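Local structure of nucleotidyltransferase-like protein (3C18) at residues A[13-17]-A[97-101]; A[19-23]-A[101-105]; A[23-27]-A[38-42]; A[43-48]-A[67-72]; A[78-82]-A[118-122]. The protein is of unproven function but probably transfers nucleotides, joining a nucleotidyltransferase-like domain to a YgxA-like substrate-binding domain and a helix-turn-helix domain. All coordinates share one frame; numbering follows the deposited sequence.

Contact 1 of 5, residues A[13-17]-A[97-101]; sequences YAAYP and IFERN
Arg100 reaches over to the C-terminal end of helix 2-15 and places its guanidinium group among the backbone carbonyls there. Arg100 NH1 lies 2.8 Å from Tyr16 O and its NH2 lies 3.0 Å from Ala14 O; both hydrogen bonds are weak and bent. NH1 has a further hydrogen-bond partner in Thr19 O, so a single arginine gathers carbonyls from the helix end and from the start of the next strand. The cationic group probably offsets some of the negative potential that accumulates at a helix C-terminus. The side chain runs extended from CG to NE, which carries the planar group to the helix end. Pro17 O sits over one guanidinium face, offset toward its rim and too poorly angled to bond. Phe98 CZ comes against the opposite face, so the flat group is held from both sides.

The Phe98 ring in turn carries the apolar half of the contact. Ala14 CB stands almost straight above the ring, 3.7 Å from the Phe98 centroid and 8° off the normal, a CH-pi contact over the face. Phe98 CG is anti to its own backbone N (chi1 169°), and the ring rim thereby reaches the helix backbone, with CZ 3.4 Å from Ala14 O.

Ile97 and Phe98 form a classic beta bulge opposite Ile22. The bulge lies in the pairing of edge strand 95-99 with strand 19-26, while helix 2-15 packs on the sheet, its Tyr13 touching Val44 of strand 40-46.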
# COMPACT_ATOMS: atom_id res chain seq x y z
N TYR A 13 13.17 23.60 18.15
CA TYR A 13 13.39 22.20 17.77
C TYR A 13 14.84 21.82 17.96
O TYR A 13 15.16 20.74 18.50
CB TYR A 13 12.93 21.91 16.34
CG TYR A 13 11.41 21.93 16.20
CD1 TYR A 13 10.66 20.80 16.44
CD2 TYR A 13 10.73 23.10 15.86
CE1 TYR A 13 9.25 20.83 16.32
CE2 TYR A 13 9.34 23.14 15.74
CZ TYR A 13 8.61 22.00 15.98
OH TYR A 13 7.21 22.04 15.90
N ALA A 14 15.72 22.71 17.54
CA ALA A 14 17.14 22.50 17.70
C ALA A 14 17.47 22.40 19.17
O ALA A 14 18.41 21.72 19.56
CB ALA A 14 17.96 23.62 17.04
N ALA A 15 16.66 23.04 19.99
CA ALA A 15 16.90 23.09 21.45
C ALA A 15 16.52 21.77 22.12
O ALA A 15 17.11 21.37 23.13
CB ALA A 15 16.14 24.25 22.10
N TYR A 16 15.50 21.12 21.59
CA TYR A 16 15.03 19.84 22.14
C TYR A 16 16.13 18.82 21.85
O TYR A 16 16.53 18.63 20.70
CB TYR A 16 13.72 19.41 21.52
CG TYR A 16 13.15 18.13 22.09
CD1 TYR A 16 12.79 18.02 23.41
CD2 TYR A 16 12.91 17.06 21.27
CE1 TYR A 16 12.22 16.85 23.91
CE2 TYR A 16 12.34 15.89 21.75
CZ TYR A 16 11.99 15.80 23.06
OH TYR A 16 11.44 14.62 23.52
N PRO A 17 16.64 18.20 22.91
CA PRO A 17 17.80 17.34 22.80
C PRO A 17 17.66 16.15 21.88
O PRO A 17 18.67 15.62 21.47
CB PRO A 17 17.99 16.84 24.24
CG PRO A 17 17.42 17.90 25.07
CD PRO A 17 16.25 18.42 24.31
N ILE A 97 20.33 22.70 8.38
CA ILE A 97 20.14 23.87 9.25
C ILE A 97 20.74 23.57 10.60
O ILE A 97 21.27 24.45 11.27
CB ILE A 97 18.63 24.21 9.43
CG1 ILE A 97 18.05 24.77 8.13
CG2 ILE A 97 18.42 25.22 10.51
CD1 ILE A 97 18.79 25.93 7.59
N PHE A 98 20.66 22.31 10.98
CA PHE A 98 21.09 21.90 12.31
C PHE A 98 21.21 20.41 12.39
O PHE A 98 20.42 19.69 11.79
CB PHE A 98 20.08 22.37 13.36
CG PHE A 98 20.28 21.77 14.71
CD1 PHE A 98 21.15 22.35 15.62
CD2 PHE A 98 19.60 20.62 15.08
CE1 PHE A 98 21.35 21.78 16.86
CE2 PHE A 98 19.80 20.05 16.31
CZ PHE A 98 20.67 20.62 17.20
N GLU A 99 22.19 19.95 13.15
CA GLU A 99 22.31 18.51 13.40
C GLU A 99 23.12 18.18 14.62
O GLU A 99 23.93 18.96 15.08
CB GLU A 99 22.87 17.78 12.18
CG GLU A 99 24.26 18.25 11.78
CD GLU A 99 24.91 17.36 10.74
OE1 GLU A 99 24.65 16.14 10.74
OE2 GLU A 99 25.69 17.87 9.93
N ARG A 100 22.83 17.02 15.16
CA ARG A 100 23.59 16.45 16.24
C ARG A 100 24.23 15.17 15.77
O ARG A 100 23.63 14.40 15.05
CB ARG A 100 22.71 16.14 17.45
CG ARG A 100 22.27 17.35 18.26
CD ARG A 100 21.50 16.90 19.50
NE ARG A 100 21.20 18.02 20.37
CZ ARG A 100 20.06 18.69 20.36
NH1 ARG A 100 19.11 18.36 19.52
NH2 ARG A 100 19.88 19.71 21.20
N ASN A 101 25.48 14.98 16.19
CA ASN A 101 26.19 13.72 15.95
C ASN A 101 26.38 13.45 14.46
O ASN A 101 26.40 12.31 14.02
CB ASN A 101 25.43 12.56 16.60
CG ASN A 101 25.31 12.72 18.11
OD1 ASN A 101 26.24 13.19 18.78
ND2 ASN A 101 24.15 12.33 18.67

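Contact 2 of 5, residues A[19-23]-A[101-105]; sequences TQGII and NDYLT
Gln20 meets Tyr103 where helix 103-110 packs on strand 19-26 of the mixed sheet, a buried helix-on-sheet contact that holds no hydrogen bond between the two segments. Gln20 and Gly21 together face Ile45 on the neighbouring strand, forming a classic beta bulge. Gln20 CB lies over one face of the Tyr103 ring, 4.1 Å from the centroid and 25° off the normal, in a CH-pi contact displaced toward the rim. With its CG anti to the backbone N (chi1 169°), the tyrosine lays this face against Gln20 CB. The backbones set a further contact, Tyr103 CB lying 3.7 Å from Gln20 O. The glutamine chain bends at chi2, and its amide then turns to its own neighbourhood: NE2 is hydrogen-bonded to Glu18 O.

At Gly21 the backbone itself is the packing surface, for Leu104 CD1 rests 3.5 Å from Gly21 CA. A beta carbon here would run into that methyl group, so the close seat of the helix depends on the bare backbone. Ile22 turns its side chain to the other face of the sheet, where helix 2-15 lies, and offers helix 103-110 only its backbone, Ile22 N lying near Leu104 CD1. Ile23 returns to the face beneath helix 103-110, and Ile96 touches both it and Leu104. The last touch along the strand is between Ile23 CG1 and Leu104 CD1, 3.7 Å apart.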
# COMPACT_ATOMS: atom_id res chain seq x y z
N THR A 19 16.28 16.00 19.01
CA THR A 19 16.34 16.41 17.62
C THR A 19 17.70 16.06 17.04
O THR A 19 18.71 16.44 17.60
CB THR A 19 16.09 17.90 17.49
OG1 THR A 19 14.79 18.20 18.02
CG2 THR A 19 16.17 18.33 16.05
N GLN A 20 17.71 15.32 15.92
CA GLN A 20 18.97 14.84 15.31
C GLN A 20 19.37 15.69 14.11
O GLN A 20 20.53 15.79 13.74
CB GLN A 20 18.85 13.37 14.87
CG GLN A 20 18.38 12.46 15.97
CD GLN A 20 19.32 12.48 17.15
OE1 GLN A 20 20.49 12.22 17.00
NE2 GLN A 20 18.81 12.80 18.33
N GLY A 21 18.38 16.30 13.49
CA GLY A 21 18.65 17.11 12.31
C GLY A 21 17.49 17.92 11.82
O GLY A 21 16.33 17.63 12.09
N ILE A 22 17.84 19.00 11.15
CA ILE A 22 16.89 19.88 10.52
C ILE A 22 17.39 20.28 9.16
O ILE A 22 18.51 20.76 9.00
CB ILE A 22 16.58 21.14 11.36
CG1 ILE A 22 16.19 20.77 12.79
CG2 ILE A 22 15.49 21.97 10.71
CD1 ILE A 22 16.06 21.98 13.66
N ILE A 23 16.56 20.01 8.18
CA ILE A 23 16.84 20.25 6.78
C ILE A 23 15.84 21.24 6.23
O ILE A 23 14.67 21.19 6.56
CB ILE A 23 16.71 18.92 5.97
CG1 ILE A 23 18.03 18.16 5.98
CG2 ILE A 23 16.28 19.19 4.54
CD1 ILE A 23 19.02 18.60 4.93
N ASN A 101 25.48 14.98 16.19
CA ASN A 101 26.19 13.72 15.95
C ASN A 101 26.38 13.45 14.46
O ASN A 101 26.40 12.31 14.02
CB ASN A 101 25.43 12.56 16.60
CG ASN A 101 25.31 12.72 18.11
OD1 ASN A 101 26.24 13.19 18.78
ND2 ASN A 101 24.15 12.33 18.67
N ASP A 102 26.50 14.54 13.71
CA ASP A 102 26.76 14.47 12.27
C ASP A 102 25.71 13.61 11.58
O ASP A 102 25.92 13.07 10.50
CB ASP A 102 28.14 13.90 12.02
CG ASP A 102 29.26 14.86 12.41
OD1 ASP A 102 29.07 16.09 12.23
OD2 ASP A 102 30.32 14.38 12.89
N TYR A 103 24.56 13.49 12.23
CA TYR A 103 23.49 12.65 11.72
C TYR A 103 23.15 12.91 10.23
O TYR A 103 23.06 11.98 9.42
CB TYR A 103 22.25 12.76 12.60
CG TYR A 103 21.04 12.13 11.96
CD1 TYR A 103 20.85 10.76 12.02
CD2 TYR A 103 20.11 12.90 11.26
CE1 TYR A 103 19.77 10.16 11.42
CE2 TYR A 103 19.04 12.32 10.65
CZ TYR A 103 18.87 10.94 10.74
OH TYR A 103 17.78 10.32 10.14
N LEU A 104 22.99 14.17 9.88
CA LEU A 104 22.56 14.52 8.51
C LEU A 104 23.72 14.50 7.53
O LEU A 104 23.53 14.19 6.37
CB LEU A 104 21.85 15.87 8.45
CG LEU A 104 20.43 15.86 8.98
CD1 LEU A 104 19.89 17.29 9.04
CD2 LEU A 104 19.54 14.96 8.11
N THR A 105 24.91 14.82 8.01
CA THR A 105 26.09 14.83 7.13
C THR A 105 26.40 13.40 6.70
O THR A 105 26.69 13.12 5.54
CB THR A 105 27.33 15.49 7.80
OG1 THR A 105 27.13 16.91 7.86
CG2 THR A 105 28.61 15.20 7.00

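Contact 3 of 5, residues A[23-27]-A[38-42]; sequences IAVEK and FDVLL
Val25 and Leu41 pair through both of their backbone polar groups, Val25 N to Leu41 O and Leu41 N to Val25 O, each 2.9 Å long. In both bonds the donor lies in the plane of the carbonyl it meets, and the second is nearly straight at 173°. Ala24 with Leu42 and Glu26 with Val40 are the flanking non-hydrogen-bonded pairs of this antiparallel arrangement; on their face of the sheet Ala24 CB meets Leu42 CD2 at 3.8 Å. Val25 and Leu41 point to the other face, where Trp90 of helix 85-93 packs on both.

Beyond the strand end, Lys27 N continues the pairing with a 3.1 Å bond to Asp39 O, its donor well above the carbonyl plane. Asp39 O takes a second hydrogen bond, 2.8 Å long, from a water, which also reaches Glu26 OE2 weakly. Lys27 and Asp39 then run side by side in the same direction, and Lys27 NZ forms a long, weak salt bridge of 3.4 Å with Asp39 OD1. The lysine CG sits between its backbone N and carbonyl carbon (chi1 67°), from where the extended chain runs alongside Asp39.

The other Asp39 oxygen, OD2, accepts a hydrogen bond from Arg64 N on strand 63-71, which fixes the carboxylate further. Phe38 faces away from this pairing and packs against Tyr286 of the second subunit. The Val25-Leu41 pair thus rests on two short backbone bonds between buried aliphatic residues, whereas the charged end probably gains only modestly from its long ion pair and is completed by water.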
# COMPACT_ATOMS: atom_id res chain seq x y z
N ILE A 23 16.56 20.01 8.18
CA ILE A 23 16.84 20.25 6.78
C ILE A 23 15.84 21.24 6.23
O ILE A 23 14.67 21.19 6.56
CB ILE A 23 16.71 18.92 5.97
CG1 ILE A 23 18.03 18.16 5.98
CG2 ILE A 23 16.28 19.19 4.54
CD1 ILE A 23 19.02 18.60 4.93
N ALA A 24 16.33 22.14 5.38
CA ALA A 24 15.47 23.10 4.70
C ALA A 24 15.52 22.93 3.17
O ALA A 24 16.58 22.76 2.57
CB ALA A 24 15.83 24.53 5.13
N VAL A 25 14.34 22.93 2.57
CA VAL A 25 14.16 22.79 1.14
C VAL A 25 13.28 23.91 0.62
O VAL A 25 12.16 24.10 1.06
CB VAL A 25 13.43 21.48 0.83
CG1 VAL A 25 13.40 21.20 -0.69
CG2 VAL A 25 14.05 20.33 1.60
N GLU A 26 13.80 24.62 -0.36
CA GLU A 26 13.09 25.74 -0.98
C GLU A 26 12.31 25.28 -2.18
O GLU A 26 12.74 24.39 -2.93
CB GLU A 26 14.09 26.81 -1.40
CG GLU A 26 13.44 28.06 -1.94
CD GLU A 26 14.45 29.16 -2.16
OE1 GLU A 26 15.59 28.84 -2.54
OE2 GLU A 26 14.10 30.34 -1.95
N LYS A 27 11.17 25.90 -2.38
CA LYS A 27 10.37 25.61 -3.57
C LYS A 27 11.16 25.94 -4.83
O LYS A 27 11.98 26.85 -4.85
CB LYS A 27 9.06 26.39 -3.57
CG LYS A 27 9.23 27.88 -3.71
CD LYS A 27 7.89 28.52 -3.89
CE LYS A 27 8.00 30.02 -3.98
NZ LYS A 27 6.67 30.54 -4.30
N PHE A 38 4.00 25.15 -0.46
CA PHE A 38 4.52 26.22 0.40
C PHE A 38 5.87 26.68 -0.12
O PHE A 38 6.35 26.17 -1.14
CB PHE A 38 4.62 25.77 1.87
CG PHE A 38 3.32 25.90 2.61
CD1 PHE A 38 2.15 26.16 1.94
CD2 PHE A 38 3.28 25.77 3.97
CE1 PHE A 38 0.96 26.29 2.62
CE2 PHE A 38 2.09 25.89 4.64
CZ PHE A 38 0.93 26.14 3.96
N ASP A 39 6.49 27.60 0.61
CA ASP A 39 7.71 28.30 0.17
C ASP A 39 8.97 27.60 0.62
O ASP A 39 10.00 27.61 -0.05
CB ASP A 39 7.75 29.74 0.71
CG ASP A 39 6.59 30.59 0.25
OD1 ASP A 39 6.29 30.54 -0.95
OD2 ASP A 39 5.97 31.30 1.07
N VAL A 40 8.89 27.07 1.83
CA VAL A 40 10.00 26.34 2.44
C VAL A 40 9.45 25.16 3.20
O VAL A 40 8.46 25.28 3.89
CB VAL A 40 10.85 27.22 3.40
CG1 VAL A 40 11.88 26.37 4.13
CG2 VAL A 40 11.53 28.33 2.61
N LEU A 41 10.10 24.02 3.03
CA LEU A 41 9.75 22.83 3.79
C LEU A 41 10.90 22.54 4.74
O LEU A 41 12.06 22.52 4.37
CB LEU A 41 9.47 21.63 2.87
CG LEU A 41 8.87 20.39 3.59
CD1 LEU A 41 7.81 19.74 2.79
CD2 LEU A 41 9.91 19.38 3.99
N LEU A 42 10.56 22.39 5.99
CA LEU A 42 11.52 22.03 7.00
C LEU A 42 11.28 20.60 7.40
O LEU A 42 10.16 20.21 7.68
CB LEU A 42 11.36 22.92 8.24
CG LEU A 42 11.81 24.37 8.18
CD1 LEU A 42 11.34 25.09 9.45
CD2 LEU A 42 13.32 24.46 8.01
O HOH W 1 10.87 30.07 -0.97

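Contact 4 of 5, residues A[43-48]-A[67-72]; sequences LVITRD and LHLVHE
Strands 43-46 and 67-71 run parallel, 4.8 Å apart at closest and 20° from exact alignment, through bonds such as Val44 N to His68 O and Val70 N to Val44 O, both met nearly along the C=O axis. On one face Val44 fits between two leucines: Val44 CG1 touches Leu69 CD1 at 3.5 Å and its CG2 touches Leu67 CD2 at 3.9 Å. On the other, Ile45 CG2 packs on Glu72 CB at 3.8 Å. His68 turns its ring away from strand 43-46, and its two nitrogens bond to Trp53 and Asp36.

These are inner strands of the mixed sheet in the nucleotidyltransferase-like region, and strand 63-71 passes directly into helix 72-81. Glu72 N still bonds to Thr46 O, while His71 takes the N-cap position, its ND1 bonded to Gln73 N. Thr46 O lies over one face of the His71 ring, and Asp48 O approaches the ring edge, 3.2 Å from His71 CD2. A water bridges His71 NE2 and Arg47 O. With the imidazole of His71 cut back to an alanine, Gln73 N would probably lose its cap and this water one of its anchors.

Arg47 and Glu72 lie side by side with their planar groups nearly coplanar. Arg47 NE donates to Glu72 OE1 in a short 2.6 Å salt bridge, straight at 170°, and NH2 adds a weaker bond to the same oxygen. Just past the end of strand 40-46, Thr46 OG1 closes an ST turn by accepting Asp48 N at 3.1 Å.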
# COMPACT_ATOMS: atom_id res chain seq x y z
N LEU A 43 12.35 19.83 7.44
CA LEU A 43 12.31 18.44 7.86
C LEU A 43 13.09 18.29 9.12
O LEU A 43 14.31 18.49 9.15
CB LEU A 43 12.86 17.52 6.77
CG LEU A 43 13.05 16.05 7.18
CD1 LEU A 43 11.68 15.35 7.34
CD2 LEU A 43 13.95 15.32 6.17
N VAL A 44 12.37 17.96 10.17
CA VAL A 44 12.95 17.80 11.51
C VAL A 44 12.98 16.33 11.84
O VAL A 44 11.95 15.69 11.88
CB VAL A 44 12.08 18.57 12.59
CG1 VAL A 44 12.69 18.45 13.95
CG2 VAL A 44 11.92 20.07 12.20
N ILE A 45 14.19 15.79 12.04
CA ILE A 45 14.35 14.39 12.45
C ILE A 45 14.62 14.34 13.94
O ILE A 45 15.51 15.01 14.47
CB ILE A 45 15.41 13.63 11.68
CG1 ILE A 45 15.14 13.72 10.18
CG2 ILE A 45 15.35 12.12 12.08
CD1 ILE A 45 15.69 14.98 9.52
N THR A 46 13.83 13.50 14.60
CA THR A 46 13.76 13.45 16.03
C THR A 46 13.62 12.04 16.60
O THR A 46 13.12 11.12 15.94
CB THR A 46 12.53 14.31 16.47
OG1 THR A 46 12.51 14.46 17.88
CG2 THR A 46 11.27 13.69 16.02
N ARG A 47 14.08 11.88 17.84
CA ARG A 47 13.93 10.64 18.59
C ARG A 47 12.87 10.81 19.64
O ARG A 47 12.69 9.96 20.50
CB ARG A 47 15.22 10.21 19.24
CG ARG A 47 16.24 9.76 18.28
CD ARG A 47 17.51 9.36 18.97
NE ARG A 47 18.55 9.13 17.98
CZ ARG A 47 19.83 8.94 18.26
NH1 ARG A 47 20.25 8.95 19.52
NH2 ARG A 47 20.70 8.73 17.28
N ASP A 48 12.16 11.91 19.56
CA ASP A 48 10.99 12.11 20.42
C ASP A 48 10.14 10.84 20.31
O ASP A 48 9.60 10.53 19.25
CB ASP A 48 10.17 13.33 19.95
CG ASP A 48 8.92 13.59 20.80
OD1 ASP A 48 8.45 12.69 21.52
OD2 ASP A 48 8.38 14.71 20.73
N LEU A 67 6.32 22.18 8.06
CA LEU A 67 7.23 21.43 8.89
C LEU A 67 6.82 19.95 9.01
O LEU A 67 5.74 19.62 9.54
CB LEU A 67 7.35 22.10 10.24
CG LEU A 67 8.49 21.64 11.14
CD1 LEU A 67 8.96 22.76 12.01
CD2 LEU A 67 8.03 20.45 11.97
N HIS A 68 7.71 19.10 8.51
CA HIS A 68 7.60 17.65 8.66
C HIS A 68 8.47 17.17 9.82
O HIS A 68 9.66 17.35 9.83
CB HIS A 68 7.95 16.93 7.37
CG HIS A 68 6.87 17.03 6.32
ND1 HIS A 68 6.21 15.93 5.81
CD2 HIS A 68 6.30 18.11 5.72
CE1 HIS A 68 5.31 16.32 4.93
NE2 HIS A 68 5.34 17.65 4.86
N LEU A 69 7.79 16.61 10.82
CA LEU A 69 8.41 16.07 12.03
C LEU A 69 8.33 14.56 11.89
O LEU A 69 7.23 14.00 11.82
CB LEU A 69 7.64 16.53 13.28
CG LEU A 69 8.30 16.22 14.64
CD1 LEU A 69 9.67 16.87 14.75
CD2 LEU A 69 7.43 16.66 15.78
N VAL A 70 9.49 13.92 11.79
CA VAL A 70 9.58 12.47 11.57
C VAL A 70 10.54 11.81 12.53
O VAL A 70 11.60 12.33 12.80
CB VAL A 70 10.08 12.18 10.16
CG1 VAL A 70 10.09 10.68 9.89
CG2 VAL A 70 9.19 12.90 9.14
N HIS A 71 10.16 10.66 13.03
CA HIS A 71 11.05 9.90 13.94
C HIS A 71 12.17 9.28 13.11
O HIS A 71 11.94 8.80 12.01
CB HIS A 71 10.29 8.80 14.68
CG HIS A 71 11.04 8.24 15.84
ND1 HIS A 71 12.12 7.39 15.67
CD2 HIS A 71 10.91 8.43 17.17
CE1 HIS A 71 12.61 7.07 16.85
NE2 HIS A 71 11.88 7.67 17.78
N GLU A 72 13.36 9.28 13.68
CA GLU A 72 14.56 8.76 13.02
C GLU A 72 14.39 7.35 12.48
O GLU A 72 14.97 7.00 11.47
CB GLU A 72 15.76 8.80 13.98
CG GLU A 72 17.04 8.33 13.35
CD GLU A 72 18.23 8.41 14.29
OE1 GLU A 72 18.09 8.98 15.38
OE2 GLU A 72 19.32 7.89 13.95
O HOH W 2 12.48 6.96 20.43

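Contact 5 of 5, residues A[78-82]-A[118-122]; sequences WLILN and ERCLQ
Gln122 lays its amide across the C-terminal end of helix 72-81, with OE1 3.3 Å from Asn82 CB. The two side chains cross at about a right angle although their amide planes are only 8° apart, and Asn82 OD1 is hydrogen-bonded to Arg85 NH1. Gln122 NE2 donates to Ile80 O at 2.7 Å, from above the carbonyl plane, with an angle of 150° at the hydrogen. The extended chain beyond CG brings the amide to this carbonyl. A water bonded to Leu79 O and Glu118 OE1 also accepts a weak bond from NE2.

Asn82 has positive phi and is the C-prime residue of a Schellman motif, in which Ala83 N returns to Trp78 O and Asn82 N weakly to Leu79 O. The contact brings this end of helix 72-81, in the nucleotidyltransferase-like region, against helix 116-142, which runs into the YgxA-like region. If Gln122 were a leucine, Ile80 O would probably lose this donor and the bridging water one partner.

Around this polar centre, Glu118 crosses Ile80 at about a right angle, Glu118 OE2 lying 3.8 Å from Ile80 CG1. On the flank, Leu81 CD2 meets Leu121 CD2 at 3.8 Å, and Tyr226 of helix 220-231 packs on Leu121.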
# COMPACT_ATOMS: atom_id res chain seq x y z
N TRP A 78 11.86 4.24 5.77
CA TRP A 78 11.45 4.74 4.47
C TRP A 78 12.60 4.62 3.50
O TRP A 78 12.43 4.31 2.31
CB TRP A 78 11.07 6.22 4.47
CG TRP A 78 9.75 6.53 5.09
CD1 TRP A 78 8.73 5.67 5.27
CD2 TRP A 78 9.27 7.82 5.53
NE1 TRP A 78 7.66 6.32 5.85
CE2 TRP A 78 7.96 7.64 6.00
CE3 TRP A 78 9.83 9.11 5.56
CZ2 TRP A 78 7.19 8.69 6.53
CZ3 TRP A 78 9.07 10.16 6.07
CH2 TRP A 78 7.76 9.93 6.55
N LEU A 79 13.78 4.90 4.01
CA LEU A 79 14.96 4.96 3.15
C LEU A 79 15.41 3.53 2.82
O LEU A 79 15.86 3.25 1.73
CB LEU A 79 16.09 5.77 3.82
CG LEU A 79 15.84 7.27 4.04
CD1 LEU A 79 17.03 7.89 4.71
CD2 LEU A 79 15.55 7.99 2.72
N ILE A 80 15.22 2.64 3.79
CA ILE A 80 15.63 1.23 3.63
C ILE A 80 14.79 0.56 2.57
O ILE A 80 15.28 -0.26 1.80
CB ILE A 80 15.51 0.44 4.96
CG1 ILE A 80 16.70 0.77 5.86
CG2 ILE A 80 15.47 -1.06 4.71
CD1 ILE A 80 16.65 0.09 7.23
N LEU A 81 13.52 0.94 2.54
CA LEU A 81 12.53 0.32 1.68
C LEU A 81 12.31 1.11 0.40
O LEU A 81 11.62 0.66 -0.49
CB LEU A 81 11.19 0.15 2.39
CG LEU A 81 11.17 -0.69 3.67
CD1 LEU A 81 9.81 -0.76 4.33
CD2 LEU A 81 11.64 -2.07 3.24
N ASN A 82 12.92 2.29 0.33
CA ASN A 82 12.72 3.18 -0.81
C ASN A 82 11.25 3.52 -0.96
O ASN A 82 10.72 3.55 -2.07
CB ASN A 82 13.20 2.52 -2.09
CG ASN A 82 13.36 3.48 -3.23
OD1 ASN A 82 13.89 4.57 -3.02
ND2 ASN A 82 12.97 3.07 -4.47
N GLU A 118 19.59 -4.11 1.58
CA GLU A 118 18.39 -3.30 1.32
C GLU A 118 17.91 -3.52 -0.10
O GLU A 118 16.74 -3.59 -0.34
CB GLU A 118 18.62 -1.81 1.51
CG GLU A 118 19.18 -1.45 2.86
CD GLU A 118 19.46 0.03 2.97
OE1 GLU A 118 19.14 0.77 1.99
OE2 GLU A 118 19.99 0.42 4.03
N ARG A 119 18.84 -3.66 -1.03
CA ARG A 119 18.46 -3.90 -2.41
C ARG A 119 17.74 -5.21 -2.55
O ARG A 119 16.75 -5.32 -3.26
CB ARG A 119 19.67 -3.90 -3.33
CG ARG A 119 19.24 -3.97 -4.78
CD ARG A 119 20.40 -3.65 -5.72
NE ARG A 119 21.43 -4.64 -5.59
CZ ARG A 119 21.51 -5.74 -6.34
NH1 ARG A 119 20.62 -5.98 -7.29
NH2 ARG A 119 22.50 -6.59 -6.13
N CYS A 120 18.26 -6.21 -1.85
CA CYS A 120 17.72 -7.58 -1.97
C CYS A 120 16.36 -7.67 -1.35
O CYS A 120 15.49 -8.36 -1.86
CB CYS A 120 18.66 -8.63 -1.34
SG CYS A 120 20.10 -8.89 -2.42
N LEU A 121 16.15 -6.92 -0.28
CA LEU A 121 14.83 -6.89 0.39
C LEU A 121 13.82 -6.24 -0.53
O LEU A 121 12.68 -6.70 -0.68
CB LEU A 121 14.90 -6.10 1.71
CG LEU A 121 13.55 -5.90 2.40
CD1 LEU A 121 12.80 -7.20 2.54
CD2 LEU A 121 13.75 -5.21 3.73
N GLN A 122 14.24 -5.16 -1.17
CA GLN A 122 13.38 -4.46 -2.14
C GLN A 122 13.02 -5.35 -3.33
O GLN A 122 11.92 -5.25 -3.90
CB GLN A 122 14.05 -3.17 -2.58
CG GLN A 122 14.00 -2.07 -1.48
CD GLN A 122 14.62 -0.79 -1.90
OE1 GLN A 122 14.49 -0.38 -3.06
NE2 GLN A 122 15.30 -0.10 -0.94
O HOH W 3 17.57 1.77 0.09

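In the fold
Contacts 1 to 4 gather on one mixed sheet, whereas contact 5 joins helices 72-81 and 116-142 near the centre of the chain. Contacts 3 and 4 share strand 40-46, the first antiparallel and the second parallel; both are mostly buried and put their ion pairs at strand ends. Contact 2, also buried, relies on apolar packing against strand 19-26, which it shares with contact 3. Contact 1 lies at the surface and uses an arginine to gather helix-end carbonyls; it adjoins contact 2 through Tyr13 O and Thr19 OG1. Contact 5, partly buried, instead meets a helix end with a neutral amide and a water; strand 63-71 of contact 4 runs on into its helix 72-81.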